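Local structure of ethylbenzene dehydrogenase alpha-subunit (Aromatoleum aromaticum, 2IVF) at residues Arg769-Ala783 and Val786-His798. The protein is the molybdopterin-binding subunit of a molybdenum enzyme, carrying two pterin guanine dinucleotide cofactors, a molybdenum atom and an iron/sulfur cluster. Sequence-based numbering, arbitrary orientation.
Sequences RFLSMGTGVSRYAHA and VDVTKPIYPMRWH. With GOL (glycerol), chain F; ACT (acetate ion), chain J.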
loop_
_atom_site.group_PDB
_atom_site.type_symbol
_atom_site.label_atom_id
_atom_site.label_comp_id
_atom_site.label_asym_id
_atom_site.label_seq_id
_atom_site.Cartn_x
_atom_site.Cartn_y
_atom_site.Cartn_z
ATOM N N ARG A 769 12.455 -7.410 19.748
ATOM C CA ARG A 769 12.132 -6.077 20.284
ATOM C C ARG A 769 13.382 -5.319 20.659
ATOM O O ARG A 769 14.297 -5.854 21.258
ATOM C CB ARG A 769 11.222 -6.205 21.514
ATOM C CG ARG A 769 9.774 -6.293 21.149
ATOM C CD ARG A 769 9.031 -6.792 22.276
ATOM N NE ARG A 769 7.647 -6.364 22.283
ATOM C CZ ARG A 769 6.605 -7.064 21.843
ATOM N NH1 ARG A 769 6.773 -8.174 21.169
ATOM N NH2 ARG A 769 5.389 -6.583 22.047
ATOM N N PHE A 770 13.435 -4.053 20.317
ATOM C CA PHE A 770 14.553 -3.252 20.767
ATOM C C PHE A 770 14.406 -2.856 22.220
ATOM O O PHE A 770 13.279 -2.749 22.761
ATOM C CB PHE A 770 14.838 -2.082 19.824
ATOM C CG PHE A 770 13.720 -1.080 19.628
ATOM C CD1 PHE A 770 13.416 -0.126 20.618
ATOM C CD2 PHE A 770 13.140 -0.936 18.379
ATOM C CE1 PHE A 770 12.440 0.874 20.372
ATOM C CE2 PHE A 770 12.213 0.063 18.134
ATOM C CZ PHE A 770 11.870 0.969 19.121
ATOM N N LEU A 771 15.526 -2.710 22.888
ATOM C CA LEU A 771 15.496 -2.496 24.323
ATOM C C LEU A 771 15.786 -1.046 24.723
ATOM O O LEU A 771 15.763 -0.690 25.901
ATOM C CB LEU A 771 16.489 -3.420 24.995
ATOM C CG LEU A 771 16.253 -4.908 24.719
ATOM C CD1 LEU A 771 17.323 -5.700 25.423
ATOM C CD2 LEU A 771 14.856 -5.296 25.219
ATOM N N SER A 772 16.092 -0.230 23.748
ATOM C CA SER A 772 16.340 1.192 24.003
ATOM C C SER A 772 16.359 1.949 22.682
ATOM O O SER A 772 16.337 1.334 21.614
ATOM C CB SER A 772 17.662 1.408 24.717
ATOM O OG SER A 772 18.717 1.414 23.816
ATOM N N MET A 773 16.384 3.283 22.779
ATOM C CA MET A 773 16.457 4.140 21.626
ATOM C C MET A 773 17.915 4.421 21.202
ATOM O O MET A 773 18.147 5.295 20.351
ATOM C CB MET A 773 15.746 5.493 21.927
ATOM C CG MET A 773 14.239 5.449 22.129
ATOM S SD MET A 773 13.382 4.766 20.756
ATOM C CE MET A 773 11.781 4.484 21.499
ATOM N N GLY A 774 18.869 3.701 21.770
ATOM C CA GLY A 774 20.275 3.847 21.406
ATOM C C GLY A 774 20.849 5.104 22.012
ATOM O O GLY A 774 20.415 5.526 23.066
ATOM N N THR A 775 21.805 5.729 21.323
ATOM C CA THR A 775 22.612 6.811 21.906
ATOM C C THR A 775 22.382 8.154 21.196
ATOM O O THR A 775 23.007 9.153 21.558
ATOM C CB THR A 775 24.115 6.466 21.825
ATOM O OG1 THR A 775 24.477 6.235 20.464
ATOM C CG2 THR A 775 24.452 5.248 22.646
ATOM N N GLY A 776 21.503 8.178 20.197
ATOM C CA GLY A 776 21.303 9.375 19.364
ATOM C C GLY A 776 20.212 10.222 19.961
ATOM O O GLY A 776 19.837 10.045 21.121
ATOM N N VAL A 777 19.675 11.129 19.155
ATOM C CA VAL A 777 18.754 12.144 19.651
ATOM C C VAL A 777 17.543 11.513 20.296
ATOM O O VAL A 777 17.115 11.961 21.339
ATOM C CB VAL A 777 18.307 13.120 18.518
ATOM C CG1 VAL A 777 17.326 14.146 19.068
ATOM C CG2 VAL A 777 19.519 13.819 17.914
ATOM N N SER A 778 17.008 10.459 19.692
ATOM C CA SER A 778 15.802 9.817 20.219
ATOM C C SER A 778 15.907 9.403 21.678
ATOM O O SER A 778 14.922 9.381 22.394
ATOM C CB SER A 778 15.453 8.587 19.396
ATOM O OG SER A 778 14.970 8.905 18.126
ATOM N N ARG A 779 17.086 8.979 22.097
ATOM C CA ARG A 779 17.268 8.526 23.439
ATOM C C ARG A 779 16.821 9.603 24.419
ATOM O O ARG A 779 16.242 9.279 25.454
ATOM C CB ARG A 779 18.720 8.169 23.708
ATOM C CG ARG A 779 18.941 7.760 25.118
ATOM C CD ARG A 779 20.372 7.637 25.472
ATOM N NE ARG A 779 20.557 7.000 26.786
ATOM C CZ ARG A 779 20.309 5.708 27.060
ATOM N NH1 ARG A 779 19.830 4.858 26.124
ATOM N NH2 ARG A 779 20.540 5.247 28.297
ATOM N N TYR A 780 17.071 10.877 24.075
ATOM C CA TYR A 780 16.769 11.980 24.967
ATOM C C TYR A 780 15.468 12.641 24.574
ATOM O O TYR A 780 14.686 12.950 25.459
ATOM C CB TYR A 780 17.892 13.011 24.970
ATOM C CG TYR A 780 19.212 12.377 25.240
ATOM C CD1 TYR A 780 19.582 12.042 26.529
ATOM C CD2 TYR A 780 20.071 12.049 24.197
ATOM C CE1 TYR A 780 20.792 11.431 26.778
ATOM C CE2 TYR A 780 21.291 11.424 24.438
ATOM C CZ TYR A 780 21.640 11.118 25.727
ATOM O OH TYR A 780 22.844 10.463 25.962
ATOM N N ALA A 781 15.208 12.780 23.267
ATOM C CA ALA A 781 14.028 13.483 22.792
ATOM C C ALA A 781 12.768 12.755 23.281
ATOM O O ALA A 781 11.794 13.373 23.711
ATOM C CB ALA A 781 14.005 13.588 21.255
ATOM N N HIS A 782 12.794 11.431 23.122
ATOM C CA HIS A 782 11.653 10.590 23.396
ATOM C C HIS A 782 11.211 10.763 24.861
ATOM O O HIS A 782 10.013 10.591 25.205
ATOM C CB HIS A 782 12.003 9.143 23.031
ATOM C CG HIS A 782 10.959 8.159 23.427
ATOM N ND1 HIS A 782 9.726 8.075 22.807
ATOM C CD2 HIS A 782 10.949 7.253 24.431
ATOM C CE1 HIS A 782 9.021 7.129 23.404
ATOM N NE2 HIS A 782 9.726 6.640 24.413
ATOM N N ALA A 783 12.196 11.052 25.706
ATOM C CA ALA A 783 12.044 11.425 27.084
ATOM C C ALA A 783 11.247 10.385 27.891
ATOM O O ALA A 783 10.310 10.711 28.633
ATOM C CB ALA A 783 11.468 12.849 27.193
ATOM N N VAL A 786 12.617 2.702 27.359
ATOM C CA VAL A 786 11.860 1.613 26.742
ATOM C C VAL A 786 11.728 0.486 27.760
ATOM O O VAL A 786 12.705 0.105 28.381
ATOM C CB VAL A 786 12.543 1.099 25.462
ATOM C CG1 VAL A 786 11.821 -0.132 24.959
ATOM C CG2 VAL A 786 12.672 2.232 24.346
ATOM N N ASP A 787 10.499 0.009 27.966
ATOM C CA ASP A 787 10.187 -1.101 28.846
ATOM C C ASP A 787 9.321 -2.036 27.977
ATOM O O ASP A 787 8.187 -1.729 27.627
ATOM C CB ASP A 787 9.420 -0.635 30.064
ATOM C CG ASP A 787 8.957 -1.782 30.938
ATOM O OD1 ASP A 787 9.008 -2.970 30.508
ATOM O OD2 ASP A 787 8.526 -1.517 32.063
ATOM N N VAL A 788 9.896 -3.138 27.570
ATOM C CA VAL A 788 9.232 -3.982 26.584
ATOM C C VAL A 788 7.961 -4.587 27.112
ATOM O O VAL A 788 7.198 -5.145 26.348
ATOM C CB VAL A 788 10.188 -5.114 26.078
ATOM C CG1 VAL A 788 11.372 -4.484 25.325
ATOM C CG2 VAL A 788 10.639 -6.052 27.217
ATOM N N THR A 789 7.713 -4.487 28.419
ATOM C CA THR A 789 6.482 -5.029 29.002
ATOM C C THR A 789 5.306 -4.083 28.904
ATOM O O THR A 789 4.244 -4.410 29.350
ATOM C CB THR A 789 6.648 -5.378 30.485
ATOM O OG1 THR A 789 6.827 -4.173 31.251
ATOM C CG2 THR A 789 7.795 -6.349 30.730
ATOM N N LYS A 790 5.498 -2.871 28.373
ATOM C CA LYS A 790 4.389 -1.928 28.197
ATOM C C LYS A 790 4.545 -1.099 26.957
ATOM O O LYS A 790 5.679 -0.958 26.452
ATOM C CB LYS A 790 4.344 -0.969 29.380
ATOM C CG LYS A 790 5.601 -0.175 29.555
ATOM C CD LYS A 790 5.623 0.696 30.851
ATOM C CE LYS A 790 5.254 -0.101 32.032
ATOM N NZ LYS A 790 5.870 0.436 33.278
ATOM N N PRO A 791 3.432 -0.521 26.453
ATOM C CA PRO A 791 3.532 0.326 25.302
ATOM C C PRO A 791 4.493 1.512 25.492
ATOM O O PRO A 791 4.658 2.053 26.598
ATOM C CB PRO A 791 2.091 0.793 25.062
ATOM C CG PRO A 791 1.239 -0.240 25.665
ATOM C CD PRO A 791 2.023 -0.696 26.873
ATOM N N ILE A 792 5.223 1.765 24.424
ATOM C CA ILE A 792 6.151 2.871 24.341
ATOM C C ILE A 792 5.308 4.113 24.253
ATOM O O ILE A 792 4.414 4.128 23.480
ATOM C CB ILE A 792 7.049 2.740 23.110
ATOM C CG1 ILE A 792 8.035 1.573 23.302
ATOM C CG2 ILE A 792 7.846 4.074 22.851
ATOM C CD1 ILE A 792 8.833 1.198 22.076
ATOM N N TYR A 793 5.597 5.126 25.066
ATOM C CA TYR A 793 4.977 6.455 24.903
ATOM C C TYR A 793 6.023 7.474 25.356
ATOM O O TYR A 793 6.899 7.160 26.165
ATOM C CB TYR A 793 3.673 6.617 25.725
ATOM C CG TYR A 793 3.873 6.591 27.208
ATOM C CD1 TYR A 793 3.836 5.389 27.906
ATOM C CD2 TYR A 793 4.073 7.752 27.940
ATOM C CE1 TYR A 793 3.991 5.356 29.269
ATOM C CE2 TYR A 793 4.285 7.721 29.288
ATOM C CZ TYR A 793 4.219 6.532 29.952
ATOM O OH TYR A 793 4.402 6.496 31.281
ATOM N N PRO A 794 5.955 8.681 24.804
ATOM C CA PRO A 794 6.999 9.671 25.111
ATOM C C PRO A 794 6.668 10.646 26.206
ATOM O O PRO A 794 5.531 10.730 26.658
ATOM C CB PRO A 794 7.107 10.438 23.788
ATOM C CG PRO A 794 5.678 10.570 23.385
ATOM C CD PRO A 794 4.996 9.221 23.826
ATOM N N MET A 795 7.697 11.380 26.620
ATOM C CA MET A 795 7.605 12.582 27.437
ATOM C C MET A 795 7.382 12.341 28.910
ATOM O O MET A 795 7.193 13.306 29.676
ATOM C CB MET A 795 6.581 13.560 26.875
ATOM C CG MET A 795 6.812 13.883 25.400
ATOM S SD MET A 795 5.673 15.125 24.791
ATOM C CE MET A 795 6.323 16.579 25.599
ATOM N N ARG A 796 7.463 11.072 29.333
ATOM C CA ARG A 796 7.288 10.724 30.739
ATOM C C ARG A 796 8.235 11.507 31.660
ATOM O O ARG A 796 7.865 11.850 32.744
ATOM C CB ARG A 796 7.524 9.244 30.953
ATOM C CG ARG A 796 6.930 8.734 32.251
ATOM C CD ARG A 796 7.334 7.303 32.571
ATOM N NE ARG A 796 8.775 7.180 32.723
ATOM C CZ ARG A 796 9.469 7.502 33.806
ATOM N NH1 ARG A 796 8.888 7.989 34.906
ATOM N NH2 ARG A 796 10.774 7.298 33.796
ATOM N N TRP A 797 9.478 11.718 31.245
ATOM C CA TRP A 797 10.444 12.438 32.105
ATOM C C TRP A 797 9.998 13.878 32.371
ATOM O O TRP A 797 10.218 14.447 33.467
ATOM C CB TRP A 797 11.832 12.437 31.467
ATOM C CG TRP A 797 12.418 11.092 31.272
ATOM C CD1 TRP A 797 12.096 9.950 31.946
ATOM C CD2 TRP A 797 13.487 10.748 30.392
ATOM N NE1 TRP A 797 12.850 8.900 31.494
ATOM C CE2 TRP A 797 13.720 9.352 30.544
ATOM C CE3 TRP A 797 14.283 11.477 29.502
ATOM C CZ2 TRP A 797 14.715 8.679 29.844
ATOM C CZ3 TRP A 797 15.267 10.796 28.784
ATOM C CH2 TRP A 797 15.446 9.405 28.936
ATOM N N HIS A 798 9.414 14.498 31.360
ATOM C CA HIS A 798 8.878 15.831 31.541
ATOM C C HIS A 798 7.753 15.838 32.561
ATOM O O HIS A 798 7.730 16.692 33.454
ATOM C CB HIS A 798 8.449 16.459 30.217
ATOM C CG HIS A 798 9.550 16.475 29.196
ATOM N ND1 HIS A 798 10.739 17.128 29.409
ATOM C CD2 HIS A 798 9.653 15.885 27.982
ATOM C CE1 HIS A 798 11.525 16.961 28.355
ATOM N NE2 HIS A 798 10.886 16.207 27.473
HETATM C C1 GOL F . 5.305 -2.361 23.248
HETATM O O1 GOL F . 4.473 -3.199 22.470
HETATM C C2 GOL F . 6.576 -3.038 23.738
HETATM O O2 GOL F . 6.441 -4.425 23.901
HETATM C C3 GOL F . 7.705 -2.887 22.766
HETATM O O3 GOL F . 8.818 -3.619 23.214
HETATM C C ACT J . 16.262 2.288 28.185
HETATM O O ACT J . 15.377 2.715 27.389
HETATM O OXT ACT J . 16.603 1.067 28.091
HETATM C CH3 ACT J . 16.912 3.190 29.202
HETATM O O HOH W 1 14.361 -1.926 27.845
#
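The backbone of Ala783 runs over one face of the Trp797 indole, its carbonyl carbon 3.4 Å above the ring plane and offset toward the rim, while its CB meets the imidazole of His798. This is the tight end of the contact, where the turn after helix 777-781 meets the N-terminal end of helix 796-800. Ala783, with positive phi, turns its carbonyl into the first turn of the second helix: Trp797 N reaches Ala783 O at 2.9 Å in an almost straight bond (179°). Met795 N, at the N-cap position two residues before Trp797, donates to His782 O at 2.8 Å, so two successive carbonyls hold the start of helix 796-800. Arg796 there pairs with Glu785 and Asp800. The His782 side chain, CG anti to its own N (chi1 173°), swings its ring across residues 792-794. Pro794 CA sits over one face of the His782 ring in a CH-pi contact, 4.0 Å from its centroid, and Ile792 CG2 approaches His782 CE1 to 3.3 Å. Met773 CE lies over a face of the same imidazole and also touches Val786 CG2 at 3.7 Å; Phe770 CE1 meets Ile792 CD1, so Phe770, Met773, Val786 and Ile792 form a small apolar cluster beside the imidazole.

Toward residues 769-772 the packing gives way to a wetter side. Leu771 CD2 brushes Val788 CG1, but the backbones are joined here by a water that donates to both Leu771 O and Val786 O. An acetate accepts from Val786 N, and a glycerol hydroxyl, O2, receives Arg769 NE at 2.8 Å while donating to Val788 O; both probably come from the crystallisation liquor. In this subunit of the molybdopterin oxidoreductase family, the contact brings together short helices 777-781 and 796-800, with Tyr780 and Val777 packing on helix 526-540 and Arg769 ending strand 767-769.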